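Local coordinates for protein DNA polymerase beta (Leishmania infantum, PDB 4P4M) that catalyses template-directed addition of deoxynucleotides to DNA as an X-family polymerase, and probably serves in base excision repair, at residues 154-167 and 183-197. Residues are numbered along the deposited sequence; the frame is centred on the assembly and turned at random.
Sequences KIPMQESVLHENYL and ICGSYRRRHPFSGDV. With MG (magnesium ion), chain E; D3T (2',3'-dideoxy-thymidine-5'-triphosphate), chain D.
Ile183 lies along Glu164 of helix 157-175, the two side chains running in opposite directions so that Ile183 CG1 packs 3.6 Å from Glu164 CG, while Ile183 CD1 meets Leu167 CD1. Past Gly185, Ser186 OG bonds O3G of the triphosphate. Tyr187, on the short helix here, plugs into helix 157-175 as a knob among Met157, Ser160, Val161 and Glu164. With CG anti to the backbone N (chi1 170°), the ring extends to the helix surface, where Ser160 CB comes within 3.4 Å of Tyr187 CD1. Its hydroxyl gives a hydrogen bond to Glu164, OH to OE1 2.9 Å, reaching the oxygen from above the carboxylate plane, with that plane and the ring steeply inclined. Arg189 NH1 bonds O2B of the nucleotide, and a Schellman motif with Arg190 at positive phi ends the short helix. Met157 N bonds to Pro192 O, joining the start of the long helix to the turn before Phe193. Phe193 offers one ring face to Lys154, whose NZ, in one of two modelled conformers, sits 3.3 Å from the ring centroid in a cation-pi contact; the bend at chi4 (70°) turns that ammonium over the ring. Ser194 pairs with Ile155 through two antiparallel backbone bonds, the nearly straight one being Ile155 N to Ser194 O at 2.8 Å. Gly195 N binds O3G of the nucleotide. Asp196 OD1 ligates magnesium at 2.2 Å, alongside Asp198, while a water links Asp196 O to Ser160 OG. Finally Val197 CG2 meets Ile155 CD1 and lies over one face of the His163 ring, which Glu159 and Tyr232 hold by hydrogen bonds. The arrangement is part of the X-family polymerase palm, its Gly185-Ser186 motif and Asp196/Asp198 pair typical of the nucleotidyltransferase fold.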
loop_
_atom_site.group_PDB
_atom_site.type_symbol
_atom_site.label_atom_id
_atom_site.label_comp_id
_atom_site.label_asym_id
_atom_site.label_seq_id
_atom_site.Cartn_x
_atom_site.Cartn_y
_atom_site.Cartn_z
ATOM N N LYS A 154 4.165 9.107 -14.106
ATOM C CA LYS A 154 2.852 8.596 -13.726
ATOM C C LYS A 154 2.399 7.460 -14.644
ATOM O O LYS A 154 2.818 7.372 -15.794
ATOM C CB LYS A 154 1.809 9.722 -13.650
ATOM C CG LYS A 154 1.864 10.757 -14.774
ATOM C CD LYS A 154 1.084 12.016 -14.380
ATOM C CE LYS A 154 1.120 13.095 -15.453
ATOM N NZ LYS A 154 0.331 12.738 -16.662
ATOM N N ILE A 155 1.557 6.578 -14.108
ATOM C CA ILE A 155 1.036 5.425 -14.847
ATOM C C ILE A 155 -0.319 5.770 -15.492
ATOM O O ILE A 155 -1.266 6.102 -14.782
ATOM C CB ILE A 155 0.786 4.228 -13.893
ATOM C CG1 ILE A 155 1.991 3.997 -12.958
ATOM C CG2 ILE A 155 0.441 2.966 -14.697
ATOM C CD1 ILE A 155 1.754 2.908 -11.899
ATOM N N PRO A 156 -0.423 5.669 -16.830
ATOM C CA PRO A 156 -1.717 5.898 -17.487
ATOM C C PRO A 156 -2.702 4.788 -17.126
ATOM O O PRO A 156 -2.292 3.635 -16.971
ATOM C CB PRO A 156 -1.388 5.806 -18.987
ATOM C CG PRO A 156 0.103 5.772 -19.089
ATOM C CD PRO A 156 0.613 5.238 -17.781
ATOM N N MET A 157 -3.984 5.131 -17.015
ATOM C CA MET A 157 -5.016 4.155 -16.669
ATOM C C MET A 157 -4.928 2.881 -17.510
ATOM O O MET A 157 -5.060 1.775 -16.981
ATOM C CB MET A 157 -6.422 4.772 -16.778
ATOM C CG MET A 157 -7.561 3.766 -16.584
ATOM S SD MET A 157 -9.219 4.493 -16.608
ATOM C CE MET A 157 -9.241 5.375 -15.054
ATOM N N GLN A 158 -4.699 3.020 -18.815
ATOM C CA GLN A 158 -4.623 1.843 -19.684
ATOM C C GLN A 158 -3.560 0.840 -19.225
ATOM O O GLN A 158 -3.755 -0.371 -19.336
ATOM C CB GLN A 158 -4.399 2.223 -21.161
ATOM C CG GLN A 158 -3.115 3.010 -21.444
ATOM C CD GLN A 158 -1.882 2.128 -21.673
ATOM O OE1 GLN A 158 -1.990 0.913 -21.861
ATOM N NE2 GLN A 158 -0.704 2.750 -21.663
ATOM N N GLU A 159 -2.437 1.333 -18.712
ATOM C CA GLU A 159 -1.406 0.417 -18.227
ATOM C C GLU A 159 -1.783 -0.221 -16.879
ATOM O O GLU A 159 -1.483 -1.395 -16.642
ATOM C CB GLU A 159 -0.026 1.086 -18.150
ATOM C CG GLU A 159 1.100 0.071 -17.927
ATOM C CD GLU A 159 2.462 0.714 -17.719
ATOM O OE1 GLU A 159 3.178 0.301 -16.778
ATOM O OE2 GLU A 159 2.823 1.628 -18.497
ATOM N N SER A 160 -2.434 0.534 -15.999
ATOM C CA SER A 160 -2.926 -0.046 -14.746
ATOM C C SER A 160 -3.890 -1.210 -14.986
ATOM O O SER A 160 -3.876 -2.199 -14.234
ATOM C CB SER A 160 -3.581 1.021 -13.850
ATOM O OG SER A 160 -2.594 1.760 -13.131
ATOM N N VAL A 161 -4.738 -1.093 -16.010
ATOM C CA VAL A 161 -5.595 -2.218 -16.409
ATOM C C VAL A 161 -4.752 -3.467 -16.707
ATOM O O VAL A 161 -5.113 -4.589 -16.307
ATOM C CB VAL A 161 -6.479 -1.889 -17.645
ATOM C CG1 VAL A 161 -7.205 -3.140 -18.136
ATOM C CG2 VAL A 161 -7.489 -0.794 -17.315
ATOM N N LEU A 162 -3.638 -3.274 -17.410
ATOM C CA LEU A 162 -2.726 -4.384 -17.706
ATOM C C LEU A 162 -2.065 -4.968 -16.447
ATOM O O LEU A 162 -1.888 -6.185 -16.355
ATOM C CB LEU A 162 -1.647 -3.970 -18.723
ATOM C CG LEU A 162 -2.116 -3.457 -20.094
ATOM C CD1 LEU A 162 -0.932 -2.977 -20.915
ATOM C CD2 LEU A 162 -2.907 -4.508 -20.859
ATOM N N HIS A 163 -1.669 -4.113 -15.498
ATOM C CA HIS A 163 -1.126 -4.620 -14.227
ATOM C C HIS A 163 -2.196 -5.415 -13.478
ATOM O O HIS A 163 -1.920 -6.489 -12.920
ATOM C CB HIS A 163 -0.574 -3.496 -13.329
ATOM C CG HIS A 163 0.768 -2.968 -13.761
ATOM N ND1 HIS A 163 2.021 -3.399 -13.487
ATOM C CD2 HIS A 163 0.913 -1.851 -14.558
ATOM C CE1 HIS A 163 2.894 -2.549 -14.129
ATOM N NE2 HIS A 163 2.198 -1.622 -14.766
ATOM N N GLU A 164 -3.420 -4.901 -13.465
ATOM C CA GLU A 164 -4.512 -5.625 -12.811
ATOM C C GLU A 164 -4.699 -7.032 -13.396
ATOM O O GLU A 164 -4.793 -8.019 -12.657
ATOM C CB GLU A 164 -5.826 -4.844 -12.899
ATOM C CG GLU A 164 -6.980 -5.532 -12.170
ATOM C CD GLU A 164 -8.148 -4.589 -11.917
ATOM O OE1 GLU A 164 -8.640 -3.989 -12.891
ATOM O OE2 GLU A 164 -8.548 -4.431 -10.743
ATOM N N ASN A 165 -4.773 -7.121 -14.721
ATOM C CA ASN A 165 -4.988 -8.413 -15.376
ATOM C C ASN A 165 -3.827 -9.377 -15.132
ATOM O O ASN A 165 -4.033 -10.573 -14.914
ATOM C CB ASN A 165 -5.206 -8.236 -16.887
ATOM C CG ASN A 165 -6.478 -7.459 -17.215
ATOM O OD1 ASN A 165 -7.356 -7.290 -16.370
ATOM N ND2 ASN A 165 -6.579 -6.989 -18.450
ATOM N N TYR A 166 -2.605 -8.845 -15.168
ATOM C CA TYR A 166 -1.399 -9.644 -14.970
ATOM C C TYR A 166 -1.362 -10.235 -13.561
ATOM O O TYR A 166 -1.148 -11.435 -13.388
ATOM C CB TYR A 166 -0.137 -8.800 -15.223
ATOM C CG TYR A 166 1.164 -9.586 -15.193
ATOM C CD1 TYR A 166 1.662 -10.188 -16.342
ATOM C CD2 TYR A 166 1.889 -9.726 -14.015
ATOM C CE1 TYR A 166 2.857 -10.912 -16.316
ATOM C CE2 TYR A 166 3.083 -10.442 -13.980
ATOM C CZ TYR A 166 3.555 -11.034 -15.130
ATOM O OH TYR A 166 4.734 -11.742 -15.085
ATOM N N LEU A 167 -1.558 -9.390 -12.552
ATOM C CA LEU A 167 -1.509 -9.855 -11.162
ATOM C C LEU A 167 -2.622 -10.872 -10.872
ATOM O O LEU A 167 -2.396 -11.862 -10.159
ATOM C CB LEU A 167 -1.578 -8.670 -10.186
ATOM C CG LEU A 167 -0.315 -7.781 -10.150
ATOM C CD1 LEU A 167 -0.587 -6.456 -9.452
ATOM C CD2 LEU A 167 0.864 -8.507 -9.488
ATOM N N ILE A 183 -7.316 -4.156 -7.344
ATOM C CA ILE A 183 -6.486 -2.952 -7.426
ATOM C C ILE A 183 -7.299 -1.742 -6.958
ATOM O O ILE A 183 -8.378 -1.472 -7.495
ATOM C CB ILE A 183 -5.968 -2.701 -8.866
ATOM C CG1 ILE A 183 -5.273 -3.956 -9.426
ATOM C CG2 ILE A 183 -5.036 -1.489 -8.896
ATOM C CD1 ILE A 183 -4.080 -4.464 -8.585
ATOM N N CYS A 184 -6.784 -1.025 -5.964
ATOM C CA CYS A 184 -7.478 0.124 -5.378
ATOM C C CYS A 184 -6.770 1.435 -5.723
ATOM O O CYS A 184 -6.473 1.674 -6.880
ATOM C CB CYS A 184 -7.620 -0.050 -3.865
ATOM S SG CYS A 184 -8.620 -1.516 -3.433
ATOM N N GLY A 185 -6.491 2.272 -4.722
ATOM C CA GLY A 185 -5.801 3.536 -4.964
ATOM C C GLY A 185 -6.532 4.478 -5.924
ATOM O O GLY A 185 -7.740 4.364 -6.129
ATOM N N SER A 186 -5.793 5.417 -6.517
ATOM C CA SER A 186 -6.385 6.413 -7.411
ATOM C C SER A 186 -6.923 5.815 -8.715
ATOM O O SER A 186 -7.764 6.423 -9.380
ATOM C CB SER A 186 -5.381 7.541 -7.710
ATOM O OG SER A 186 -4.217 7.014 -8.325
ATOM N N TYR A 187 -6.435 4.631 -9.071
ATOM C CA TYR A 187 -6.992 3.853 -10.176
ATOM C C TYR A 187 -8.469 3.513 -9.949
ATOM O O TYR A 187 -9.303 3.725 -10.834
ATOM C CB TYR A 187 -6.180 2.567 -10.359
ATOM C CG TYR A 187 -6.765 1.537 -11.315
ATOM C CD1 TYR A 187 -6.700 1.721 -12.693
ATOM C CD2 TYR A 187 -7.326 0.353 -10.840
ATOM C CE1 TYR A 187 -7.208 0.770 -13.570
ATOM C CE2 TYR A 187 -7.842 -0.604 -11.711
ATOM C CZ TYR A 187 -7.778 -0.388 -13.071
ATOM O OH TYR A 187 -8.278 -1.329 -13.942
ATOM N N ARG A 188 -8.796 2.977 -8.773
ATOM C CA ARG A 188 -10.200 2.680 -8.463
ATOM C C ARG A 188 -11.038 3.973 -8.370
ATOM O O ARG A 188 -12.254 3.959 -8.635
ATOM C CB ARG A 188 -10.319 1.828 -7.184
ATOM C CG ARG A 188 -11.778 1.468 -6.799
ATOM C CD ARG A 188 -11.876 0.281 -5.809
ATOM N NE ARG A 188 -13.280 -0.053 -5.518
ATOM C CZ ARG A 188 -13.931 0.303 -4.407
ATOM N NH1 ARG A 188 -13.309 1.000 -3.458
ATOM N NH2 ARG A 188 -15.208 -0.032 -4.243
ATOM N N ARG A 189 -10.390 5.090 -8.023
ATOM C CA ARG A 189 -11.049 6.403 -8.020
ATOM C C ARG A 189 -11.167 6.988 -9.442
ATOM O O ARG A 189 -11.616 8.127 -9.626
ATOM C CB ARG A 189 -10.338 7.388 -7.065
ATOM C CG ARG A 189 -10.273 6.897 -5.595
ATOM C CD ARG A 189 -10.125 8.038 -4.561
ATOM N NE ARG A 189 -9.068 9.006 -4.873
ATOM C CZ ARG A 189 -7.768 8.813 -4.659
ATOM N NH1 ARG A 189 -7.329 7.661 -4.146
ATOM N NH2 ARG A 189 -6.899 9.770 -4.973
ATOM N N ARG A 190 -10.776 6.189 -10.433
ATOM C CA ARG A 190 -10.919 6.537 -11.862
ATOM C C ARG A 190 -10.096 7.730 -12.355
ATOM O O ARG A 190 -10.472 8.400 -13.333
ATOM C CB ARG A 190 -12.400 6.702 -12.242
ATOM C CG ARG A 190 -13.214 5.428 -11.998
ATOM C CD ARG A 190 -14.695 5.632 -12.279
ATOM N NE ARG A 190 -14.953 5.939 -13.682
ATOM C CZ ARG A 190 -15.168 5.023 -14.620
ATOM N NH1 ARG A 190 -15.153 3.733 -14.308
ATOM N NH2 ARG A 190 -15.396 5.397 -15.873
ATOM N N HIS A 191 -8.965 7.988 -11.702
ATOM C CA HIS A 191 -8.036 9.004 -12.197
ATOM C C HIS A 191 -7.400 8.535 -13.506
ATOM O O HIS A 191 -7.080 7.355 -13.657
ATOM C CB HIS A 191 -6.942 9.303 -11.161
ATOM C CG HIS A 191 -7.442 10.002 -9.927
ATOM N ND1 HIS A 191 -6.623 10.769 -9.129
ATOM C CD2 HIS A 191 -8.671 10.037 -9.362
ATOM C CE1 HIS A 191 -7.330 11.255 -8.119
ATOM N NE2 HIS A 191 -8.570 10.828 -8.235
ATOM N N PRO A 192 -7.220 9.455 -14.467
ATOM C CA PRO A 192 -6.552 9.088 -15.724
ATOM C C PRO A 192 -5.087 8.668 -15.535
ATOM O O PRO A 192 -4.566 7.941 -16.384
ATOM C CB PRO A 192 -6.665 10.368 -16.582
ATOM C CG PRO A 192 -6.998 11.462 -15.620
ATOM C CD PRO A 192 -7.791 10.814 -14.515
ATOM N N PHE A 193 -4.442 9.123 -14.461
ATOM C CA PHE A 193 -3.087 8.672 -14.120
ATOM C C PHE A 193 -2.985 8.311 -12.641
ATOM O O PHE A 193 -3.727 8.849 -11.815
ATOM C CB PHE A 193 -2.048 9.755 -14.450
ATOM C CG PHE A 193 -2.027 10.150 -15.898
ATOM C CD1 PHE A 193 -1.246 9.453 -16.809
ATOM C CD2 PHE A 193 -2.802 11.207 -16.355
ATOM C CE1 PHE A 193 -1.234 9.809 -18.151
ATOM C CE2 PHE A 193 -2.792 11.566 -17.693
ATOM C CZ PHE A 193 -2.011 10.866 -18.591
ATOM N N SER A 194 -2.051 7.418 -12.308
ATOM C CA SER A 194 -1.800 7.042 -10.917
ATOM C C SER A 194 -0.298 7.012 -10.633
ATOM O O SER A 194 0.508 6.767 -11.532
ATOM C CB SER A 194 -2.391 5.663 -10.607
ATOM O OG SER A 194 -3.813 5.678 -10.618
ATOM N N GLY A 195 0.070 7.239 -9.376
ATOM C CA GLY A 195 1.469 7.233 -8.983
ATOM C C GLY A 195 2.052 5.832 -8.844
ATOM O O GLY A 195 3.220 5.613 -9.159
ATOM N N ASP A 196 1.243 4.887 -8.369
ATOM C CA ASP A 196 1.710 3.517 -8.112
ATOM C C ASP A 196 0.569 2.525 -8.350
ATOM O O ASP A 196 -0.519 2.905 -8.812
ATOM C CB ASP A 196 2.285 3.386 -6.689
ATOM C CG ASP A 196 1.201 3.293 -5.606
ATOM O OD1 ASP A 196 0.074 3.729 -5.864
ATOM O OD2 ASP A 196 1.455 2.761 -4.499
ATOM N N VAL A 197 0.821 1.256 -8.051
ATOM C CA VAL A 197 -0.214 0.224 -8.109
ATOM C C VAL A 197 -0.507 -0.267 -6.683
ATOM O O VAL A 197 0.383 -0.812 -6.035
ATOM C CB VAL A 197 0.253 -0.974 -8.970
ATOM C CG1 VAL A 197 -0.824 -2.078 -8.981
ATOM C CG2 VAL A 197 0.568 -0.526 -10.386
HETATM MG MG MG E . -1.664 4.795 -5.161
HETATM P PA D3T D . -1.265 6.442 -2.368
HETATM O O1A D3T D . -0.775 5.344 -3.250
HETATM O O2A D3T D . -0.188 7.126 -1.573
HETATM O "O5'" D3T D . -1.812 5.358 -1.059
HETATM C "C5'" D3T D . -2.786 4.510 -1.406
HETATM C "C4'" D3T D . -3.968 4.520 -0.357
HETATM O "O4'" D3T D . -3.460 4.449 0.979
HETATM C "C1'" D3T D . -4.244 5.223 1.824
HETATM N N1 D3T D . -3.379 6.180 2.577
HETATM C C6 D3T D . -2.353 6.833 1.915
HETATM C C2 D3T D . -3.649 6.457 3.975
HETATM O O2 D3T D . -4.548 5.904 4.561
HETATM N N3 D3T D . -2.811 7.402 4.621
HETATM C C4 D3T D . -1.844 7.980 3.922
HETATM O O4 D3T D . -1.065 8.871 4.568
HETATM C C5 D3T D . -1.535 7.751 2.548
HETATM C C5M D3T D . -0.422 8.478 1.904
HETATM C "C2'" D3T D . -5.269 6.021 0.985
HETATM C "C3'" D3T D . -4.745 5.854 -0.426
HETATM O O3A D3T D . -2.614 7.167 -2.592
HETATM P PB D3T D . -3.337 7.299 -4.173
HETATM O O1B D3T D . -3.400 5.859 -4.552
HETATM O O2B D3T D . -4.619 7.889 -3.663
HETATM O O3B D3T D . -2.608 8.202 -5.178
HETATM P PG D3T D . -1.335 7.969 -6.286
HETATM O O1G D3T D . -0.884 6.545 -6.158
HETATM O O2G D3T D . -0.292 8.967 -5.805
HETATM O O3G D3T D . -1.963 8.258 -7.633
HETATM O O HOH W 1 -2.598 1.767 -10.315
HETATM O O HOH W 2 -2.586 4.154 -7.150
#